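Local structure of NADB-Rossmann Superfamily protein (Streptococcus agalactiae, 3LEC) at residues Asp106-Asp111 / Arg133-Ala138; Asn127-Leu132 / Lys188-Asn193; Asp75-Asn80 / Glu87-Asp92. The protein is probably a tRNA (adenine(22)-N1)-methyltransferase with a Rossmann-type fold, and binds a zinc ion in the crystal. All coordinates share one frame; numbering follows the deposited sequence.

Contacts 1 and 2 both draw on helix 129-138: Trp135 reaches toward helix 101-110 and Glu129 toward helix 185-204. Contact 3, where edge strand 74-78 meets the loop before strand 93-99, touches contact 1 by packing of Asp111 near Asn80 and does not meet contact 2, which lies across the chain's centre. All three are partly buried, but their chemistry differs with place. Contact 1 joins two helices flanking the Rossmann sheet and is mixed, a buried leucine against the indole and an exposed asparagine bonding its nitrogen. Contacts 2 and 3 pair a buried acid with a partly exposed base, one with a bridging water inside a wider set of salt bridges, the other by a two-pronged grip extended to a second acid, Asp75.

Contact 1. Residues Asp106-Asp111 / Arg133-Ala138; sequences DILNND and RKWLAA
Trp135 of helix 129-138 reaches across to Leu108 and Asn109 of helix 101-110, the two helical segments coming nearest at the CA atoms of Asn109 and Trp135, 8.2 Å apart. With CG anti to the backbone N (chi1 -176°), the CB of Trp135 directs the indole at the neighbouring helix. Its five-membered ring presents NE1 to the carboxamide of Asn109. The N-H points almost straight at OD1, with 2.7 Å between Trp135 NE1 and Asn109 OD1 and an angle of 171° at the hydrogen. The acceptor lies in the indole plane, whereas the donor sits tilted from the carbonyl plane of an amide turned nearly perpendicular to the ring. Farther along, CZ2 passes beside the backbone N and CA of Asn109.

Both helices lie against the central sheet of the Rossmann fold, each following one of its parallel strands, 93-99 and 120-125, and the indole spans the gap between them. Its outer rim, CH2 and CZ3, meets Leu108: Leu108 CB stands over one face in a CH-pi contact, 4.0 Å from the centroid of the six-membered ring, and Leu108 CD1 comes within 3.9 Å of Trp135 CZ3. Leu108 also packs on Ile96, Leu121 and Leu123 of those strands. The ring of Phe141 meets the same indole at a shallow angle, and Ile112 also touches it.

Contact 2. Residues Asn127-Leu132 / Lys188-Asn193; sequences NREDDL and KEKWQN. With SO4 (sulfate ion), chain C.
Helix 129-138 opens just after its N-cap residue Arg128, and Glu129 in the first turn points toward Lys190, which lies within the long helix 185-204. The two side chains approach from opposite directions. Lys190 is extended beyond CG and carries NZ to 3.1 Å from OE1 of Glu129, forming a salt bridge. Glu129 instead bends at chi2 (90°), which swings its carboxylate round to meet the ammonium. A water ties the other oxygen into the pair: it donates to Glu129 OE2 at 2.8 Å and accepts from Lys190 NZ at 3.1 Å. Neighbouring Trp191 receives Lys190 CE over the rim of one ring face. On the far side of the 127-132 segment, ND2 of Asn127 gives a nearly straight hydrogen bond (172°) to O1 of a sulfate, probably from the crystallisation liquor, which is also held by the backbone N of Gly100.

The stronger partner of each charge lies beyond the two segments: Arg174 for Glu129 OE2 and Glu157 for Lys190 NZ. The buried carboxylate is thus paired with two bases and the ammonium with two acids, an alternation that would be expected to favour the ionised form of each.

Contact 3. Residues Asp75-Asn80 / Glu87-Asp92; sequences DVRLAN and EADNID
Arg77 of the edge strand 74-78 and Asp89 of the short 3-10 segment 87-89 face each other through a two-pronged salt bridge, their side chains coming from opposite directions. The grip is end-on, each terminal nitrogen taking its own oxygen: Arg77 NH1 meets Asp89 OD2 at 2.7 Å, and Arg77 NH2 meets Asp89 OD1 at 2.9 Å. Both bonds are fairly straight, at 160° and 168° respectively, and both use the syn side of the carboxylate. The acceptors lie close to the guanidinium plane, yet the carboxylate is turned 39° from that plane, so the nitrogens stand somewhat out of the carboxylate's own plane. The arginine is extended from CG to NE, which carries the charged end well clear of the strand backbone and over to the loop.

A second ionic bond runs within the strand. Arg77 NH2 also reaches OD2 of Asp75, two residues back and on the same side of the strand, at 2.8 Å, this time on the anti side. One cation is thus shared by two acids, and it probably offsets the repulsion between Asp75 OD2 and Asp89 OD1, which stand 4.7 Å apart.

In the Rossmann fold strand 74-78 is the outermost of the parallel strands, and the chain must pass from it back to strand 93-99 nearer the middle of the sheet; the segment 87-92 belongs to that return.

Further hydrogen bonds fix the loop side of the network. Asp89 OD2 accepts from the backbone N of Glu86, and the backbone O of Asp89 is bound by Arg24. Van der Waals contact comes from Ile49 of strand 45-52, which touches the side chains of both Arg77 and Asp89.

Contact 1. Residues Asp106-Asp111 / Arg133-Ala138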
# COMPACT_ATOMS: atom_id res chain seq x y z
N ASP A 106 -1.33 1.93 11.27
CA ASP A 106 -1.24 2.96 12.31
C ASP A 106 -1.61 4.35 11.86
O ASP A 106 -2.25 5.09 12.62
CB ASP A 106 0.15 3.00 12.94
CG ASP A 106 0.38 1.87 13.91
OD1 ASP A 106 -0.59 1.13 14.24
OD2 ASP A 106 1.52 1.73 14.38
N ILE A 107 -1.15 4.75 10.68
CA ILE A 107 -1.47 6.05 10.11
C ILE A 107 -2.98 6.12 9.86
O ILE A 107 -3.63 7.12 10.15
CB ILE A 107 -0.67 6.30 8.80
CG1 ILE A 107 0.82 6.41 9.10
CG2 ILE A 107 -1.22 7.51 8.01
CD1 ILE A 107 1.70 6.36 7.85
N LEU A 108 -3.53 5.03 9.34
CA LEU A 108 -4.97 4.95 9.10
C LEU A 108 -5.78 5.00 10.41
O LEU A 108 -6.79 5.71 10.49
CB LEU A 108 -5.31 3.68 8.32
CG LEU A 108 -4.87 3.69 6.86
CD1 LEU A 108 -5.12 2.30 6.24
CD2 LEU A 108 -5.57 4.81 6.05
N ASN A 109 -5.34 4.23 11.40
CA ASN A 109 -6.03 4.15 12.70
C ASN A 109 -6.02 5.49 13.44
O ASN A 109 -7.05 5.92 13.93
CB ASN A 109 -5.45 3.04 13.58
CG ASN A 109 -6.40 2.63 14.72
OD1 ASN A 109 -7.40 1.96 14.49
ND2 ASN A 109 -6.06 3.01 15.93
N ASN A 110 -4.87 6.15 13.46
CA ASN A 110 -4.71 7.46 14.11
C ASN A 110 -5.67 8.53 13.60
O ASN A 110 -6.05 9.46 14.34
CB ASN A 110 -3.27 7.96 13.99
CG ASN A 110 -2.97 9.08 14.97
OD1 ASN A 110 -3.41 9.03 16.12
ND2 ASN A 110 -2.24 10.09 14.53
N ASP A 111 -6.07 8.40 12.34
CA ASP A 111 -6.96 9.36 11.71
C ASP A 111 -8.17 8.72 11.06
O ASP A 111 -8.68 9.19 10.04
CB ASP A 111 -6.19 10.22 10.70
CG ASP A 111 -5.42 11.35 11.38
OD1 ASP A 111 -6.04 12.13 12.13
OD2 ASP A 111 -4.20 11.44 11.16
N ARG A 133 -4.05 -6.11 6.53
CA ARG A 133 -5.31 -6.79 6.27
C ARG A 133 -6.16 -6.94 7.55
O ARG A 133 -7.38 -6.76 7.51
CB ARG A 133 -5.10 -8.16 5.60
CG ARG A 133 -4.62 -8.02 4.15
CD ARG A 133 -4.80 -9.31 3.34
NE ARG A 133 -4.08 -9.17 2.08
CZ ARG A 133 -2.78 -9.46 1.92
NH1 ARG A 133 -2.06 -9.98 2.91
NH2 ARG A 133 -2.21 -9.25 0.74
N LYS A 134 -5.51 -7.24 8.68
CA LYS A 134 -6.25 -7.43 9.94
C LYS A 134 -6.92 -6.14 10.37
O LYS A 134 -8.06 -6.16 10.83
CB LYS A 134 -5.34 -7.90 11.06
CG LYS A 134 -4.91 -9.35 10.98
CD LYS A 134 -3.84 -9.63 12.04
CE LYS A 134 -3.55 -11.12 12.18
NZ LYS A 134 -2.66 -11.39 13.35
N TRP A 135 -6.22 -5.04 10.18
CA TRP A 135 -6.74 -3.74 10.55
C TRP A 135 -7.89 -3.37 9.64
O TRP A 135 -8.90 -2.87 10.11
CB TRP A 135 -5.67 -2.66 10.53
CG TRP A 135 -6.24 -1.35 11.01
CD1 TRP A 135 -6.20 -0.86 12.28
CD2 TRP A 135 -6.95 -0.38 10.22
NE1 TRP A 135 -6.85 0.35 12.33
CE2 TRP A 135 -7.31 0.67 11.08
CE3 TRP A 135 -7.28 -0.28 8.86
CZ2 TRP A 135 -8.00 1.82 10.64
CZ3 TRP A 135 -8.00 0.85 8.42
CH2 TRP A 135 -8.35 1.89 9.32
N LEU A 136 -7.74 -3.61 8.34
CA LEU A 136 -8.80 -3.30 7.38
C LEU A 136 -10.07 -4.08 7.73
O LEU A 136 -11.18 -3.49 7.81
CB LEU A 136 -8.33 -3.59 5.96
CG LEU A 136 -7.24 -2.64 5.44
CD1 LEU A 136 -6.55 -3.27 4.21
CD2 LEU A 136 -7.85 -1.27 5.11
N ALA A 137 -9.91 -5.38 7.96
CA ALA A 137 -11.07 -6.25 8.29
C ALA A 137 -11.81 -5.82 9.54
O ALA A 137 -13.04 -5.93 9.61
CB ALA A 137 -10.64 -7.69 8.44
N ALA A 138 -11.07 -5.35 10.54
CA ALA A 138 -11.63 -4.98 11.84
C ALA A 138 -12.32 -3.63 11.81
O ALA A 138 -13.08 -3.31 12.73
CB ALA A 138 -10.55 -4.98 12.91

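Contact 2. Residues Asn127-Leu132 / Lys188-Asn193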
# COMPACT_ATOMS: atom_id res chain seq x y z
N ASN A 127 5.81 -4.80 3.72
CA ASN A 127 5.90 -5.99 4.55
C ASN A 127 4.72 -5.99 5.52
O ASN A 127 3.90 -5.07 5.48
CB ASN A 127 7.22 -5.97 5.35
CG ASN A 127 7.39 -4.68 6.13
OD1 ASN A 127 6.52 -4.29 6.90
ND2 ASN A 127 8.50 -4.01 5.92
N ARG A 128 4.63 -7.03 6.36
CA ARG A 128 3.55 -7.14 7.37
C ARG A 128 2.19 -6.85 6.77
O ARG A 128 1.35 -6.19 7.39
CB ARG A 128 3.81 -6.22 8.58
CG ARG A 128 5.15 -6.46 9.27
CD ARG A 128 5.24 -5.80 10.65
NE ARG A 128 6.17 -6.52 11.51
CZ ARG A 128 7.45 -6.20 11.71
NH1 ARG A 128 7.96 -5.13 11.12
NH2 ARG A 128 8.20 -6.94 12.51
N GLU A 129 1.97 -7.37 5.56
CA GLU A 129 0.75 -7.17 4.83
C GLU A 129 -0.42 -7.74 5.62
O GLU A 129 -1.52 -7.21 5.57
CB GLU A 129 0.82 -7.86 3.46
CG GLU A 129 1.95 -7.34 2.53
CD GLU A 129 3.29 -8.08 2.68
OE1 GLU A 129 4.10 -7.99 1.74
OE2 GLU A 129 3.56 -8.70 3.73
N ASP A 130 -0.17 -8.83 6.34
CA ASP A 130 -1.22 -9.48 7.11
C ASP A 130 -1.75 -8.57 8.24
O ASP A 130 -2.95 -8.56 8.51
CB ASP A 130 -0.74 -10.83 7.67
CG ASP A 130 0.46 -10.70 8.63
OD1 ASP A 130 0.54 -11.55 9.54
OD2 ASP A 130 1.31 -9.77 8.47
N ASP A 131 -0.85 -7.81 8.87
CA ASP A 131 -1.26 -6.86 9.89
C ASP A 131 -2.15 -5.74 9.34
O ASP A 131 -3.07 -5.27 10.00
CB ASP A 131 -0.04 -6.26 10.59
CG ASP A 131 0.67 -7.25 11.49
OD1 ASP A 131 0.02 -8.20 11.97
OD2 ASP A 131 1.89 -7.07 11.73
N LEU A 132 -1.86 -5.31 8.12
CA LEU A 132 -2.67 -4.30 7.45
C LEU A 132 -4.04 -4.90 7.10
O LEU A 132 -5.07 -4.29 7.34
CB LEU A 132 -1.97 -3.74 6.22
CG LEU A 132 -2.73 -2.74 5.34
CD1 LEU A 132 -3.19 -1.51 6.13
CD2 LEU A 132 -1.90 -2.33 4.13
N LYS A 188 3.36 -17.46 -6.33
CA LYS A 188 3.97 -18.74 -6.01
C LYS A 188 5.46 -18.56 -5.68
O LYS A 188 5.94 -19.09 -4.68
CB LYS A 188 3.83 -19.68 -7.21
CG LYS A 188 2.50 -20.37 -7.30
CD LYS A 188 2.58 -21.44 -8.39
CE LYS A 188 2.02 -20.94 -9.72
NZ LYS A 188 0.52 -20.92 -9.69
N GLU A 189 6.16 -17.76 -6.48
CA GLU A 189 7.59 -17.54 -6.24
C GLU A 189 7.82 -16.83 -4.90
O GLU A 189 8.75 -17.17 -4.16
CB GLU A 189 8.25 -16.77 -7.41
CG GLU A 189 8.30 -17.62 -8.70
CD GLU A 189 8.72 -16.89 -9.96
OE1 GLU A 189 8.94 -15.65 -9.96
OE2 GLU A 189 8.79 -17.58 -11.00
N LYS A 190 6.96 -15.87 -4.57
CA LYS A 190 7.11 -15.16 -3.28
C LYS A 190 7.00 -16.13 -2.13
O LYS A 190 7.84 -16.14 -1.23
CB LYS A 190 6.10 -14.02 -3.09
CG LYS A 190 6.05 -13.54 -1.63
CD LYS A 190 5.08 -12.41 -1.38
CE LYS A 190 5.12 -12.00 0.09
NZ LYS A 190 4.53 -10.66 0.28
N TRP A 191 5.96 -16.96 -2.15
CA TRP A 191 5.75 -17.89 -1.05
C TRP A 191 6.72 -19.08 -1.06
O TRP A 191 7.11 -19.56 0.02
CB TRP A 191 4.27 -18.28 -0.94
CG TRP A 191 3.50 -17.07 -0.51
CD1 TRP A 191 2.70 -16.29 -1.28
CD2 TRP A 191 3.59 -16.42 0.77
NE1 TRP A 191 2.24 -15.22 -0.54
CE2 TRP A 191 2.76 -15.28 0.72
CE3 TRP A 191 4.27 -16.71 1.97
CZ2 TRP A 191 2.58 -14.44 1.82
CZ3 TRP A 191 4.10 -15.88 3.05
CH2 TRP A 191 3.27 -14.74 2.97
N GLN A 192 7.16 -19.51 -2.24
CA GLN A 192 8.25 -20.51 -2.31
C GLN A 192 9.48 -19.96 -1.58
O GLN A 192 10.10 -20.64 -0.76
CB GLN A 192 8.58 -20.91 -3.76
CG GLN A 192 7.57 -21.86 -4.41
CD GLN A 192 7.46 -21.72 -5.93
OE1 GLN A 192 8.33 -21.14 -6.60
NE2 GLN A 192 6.39 -22.27 -6.48
N ASN A 193 9.80 -18.69 -1.83
CA ASN A 193 10.96 -18.04 -1.18
C ASN A 193 10.83 -17.91 0.35
O ASN A 193 11.79 -18.13 1.09
CB ASN A 193 11.21 -16.66 -1.81
CG ASN A 193 12.48 -16.00 -1.29
OD1 ASN A 193 13.55 -16.61 -1.28
ND2 ASN A 193 12.37 -14.76 -0.86
S SO4 C . 9.29 -0.09 7.07
O1 SO4 C . 8.92 -1.34 7.72
O2 SO4 C . 10.61 0.32 7.55
O3 SO4 C . 9.37 -0.32 5.62
O4 SO4 C . 8.28 0.93 7.39
O HOH W 1 5.27 -10.93 3.27

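Contact 3. Residues Asp75-Asn80 / Glu87-Asp92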
# COMPACT_ATOMS: atom_id res chain seq x y z
N ASP A 75 -1.28 20.25 -4.56
CA ASP A 75 -0.87 20.89 -3.31
C ASP A 75 0.16 20.04 -2.61
O ASP A 75 0.06 18.81 -2.57
CB ASP A 75 -2.08 21.12 -2.38
CG ASP A 75 -2.90 22.34 -2.77
OD1 ASP A 75 -2.46 23.12 -3.64
OD2 ASP A 75 -4.00 22.52 -2.20
N VAL A 76 1.18 20.69 -2.05
CA VAL A 76 2.19 19.94 -1.33
C VAL A 76 2.10 20.47 0.08
O VAL A 76 2.10 21.68 0.28
CB VAL A 76 3.60 20.14 -1.94
CG1 VAL A 76 4.64 19.39 -1.12
CG2 VAL A 76 3.66 19.75 -3.42
N ARG A 77 1.92 19.58 1.04
CA ARG A 77 1.67 19.98 2.42
C ARG A 77 2.57 19.27 3.41
O ARG A 77 2.90 18.09 3.24
CB ARG A 77 0.20 19.81 2.77
CG ARG A 77 -0.70 20.64 1.86
CD ARG A 77 -2.13 20.68 2.33
NE ARG A 77 -2.98 21.25 1.29
CZ ARG A 77 -4.30 21.08 1.23
NH1 ARG A 77 -4.94 20.40 2.16
NH2 ARG A 77 -4.99 21.62 0.23
N LEU A 78 2.98 20.01 4.44
CA LEU A 78 3.80 19.45 5.50
C LEU A 78 2.88 19.21 6.67
O LEU A 78 2.53 20.15 7.40
CB LEU A 78 4.90 20.43 5.93
CG LEU A 78 6.16 19.97 6.69
CD1 LEU A 78 6.93 21.21 7.15
CD2 LEU A 78 5.86 19.08 7.87
N ALA A 79 2.50 17.95 6.86
CA ALA A 79 1.51 17.59 7.86
C ALA A 79 1.60 16.13 8.23
O ALA A 79 1.95 15.28 7.40
CB ALA A 79 0.09 17.93 7.35
N ASN A 80 1.27 15.84 9.48
CA ASN A 80 1.30 14.47 10.01
C ASN A 80 0.19 13.59 9.44
O ASN A 80 -1.00 13.82 9.70
CB ASN A 80 1.22 14.51 11.54
N GLU A 87 -11.78 18.70 4.83
CA GLU A 87 -13.06 18.60 4.11
C GLU A 87 -13.14 19.40 2.79
O GLU A 87 -13.62 18.88 1.75
CB GLU A 87 -14.20 19.01 5.06
CG GLU A 87 -15.63 18.95 4.47
CD GLU A 87 -16.67 19.59 5.39
OE1 GLU A 87 -16.28 20.15 6.44
OE2 GLU A 87 -17.88 19.53 5.07
N ALA A 88 -12.66 20.65 2.82
CA ALA A 88 -12.73 21.56 1.68
C ALA A 88 -11.99 21.06 0.45
O ALA A 88 -12.22 21.54 -0.65
CB ALA A 88 -12.24 22.98 2.06
N ASP A 89 -11.11 20.08 0.67
CA ASP A 89 -10.29 19.52 -0.39
C ASP A 89 -11.06 18.52 -1.24
O ASP A 89 -10.69 18.25 -2.39
CB ASP A 89 -9.06 18.84 0.22
CG ASP A 89 -8.03 19.84 0.70
OD1 ASP A 89 -7.81 20.85 0.01
OD2 ASP A 89 -7.43 19.58 1.77
N ASN A 90 -12.15 17.99 -0.68
CA ASN A 90 -13.02 17.04 -1.36
C ASN A 90 -12.25 15.83 -1.92
O ASN A 90 -12.40 15.49 -3.08
CB ASN A 90 -13.80 17.74 -2.49
CG ASN A 90 -14.94 16.89 -3.04
OD1 ASN A 90 -15.39 15.94 -2.38
ND2 ASN A 90 -15.40 17.21 -4.24
N ILE A 91 -11.39 15.24 -1.08
CA ILE A 91 -10.60 14.06 -1.46
C ILE A 91 -11.47 12.82 -1.44
O ILE A 91 -12.22 12.61 -0.50
CB ILE A 91 -9.41 13.86 -0.48
CG1 ILE A 91 -8.49 15.09 -0.52
CG2 ILE A 91 -8.65 12.58 -0.79
CD1 ILE A 91 -7.86 15.41 -1.91
N ASP A 92 -11.38 12.02 -2.50
CA ASP A 92 -12.14 10.78 -2.58
C ASP A 92 -11.20 9.57 -2.60
O ASP A 92 -11.66 8.45 -2.45
CB ASP A 92 -13.05 10.78 -3.80
CG ASP A 92 -12.32 11.15 -5.09
OD1 ASP A 92 -12.67 12.18 -5.68
OD2 ASP A 92 -11.41 10.42 -5.51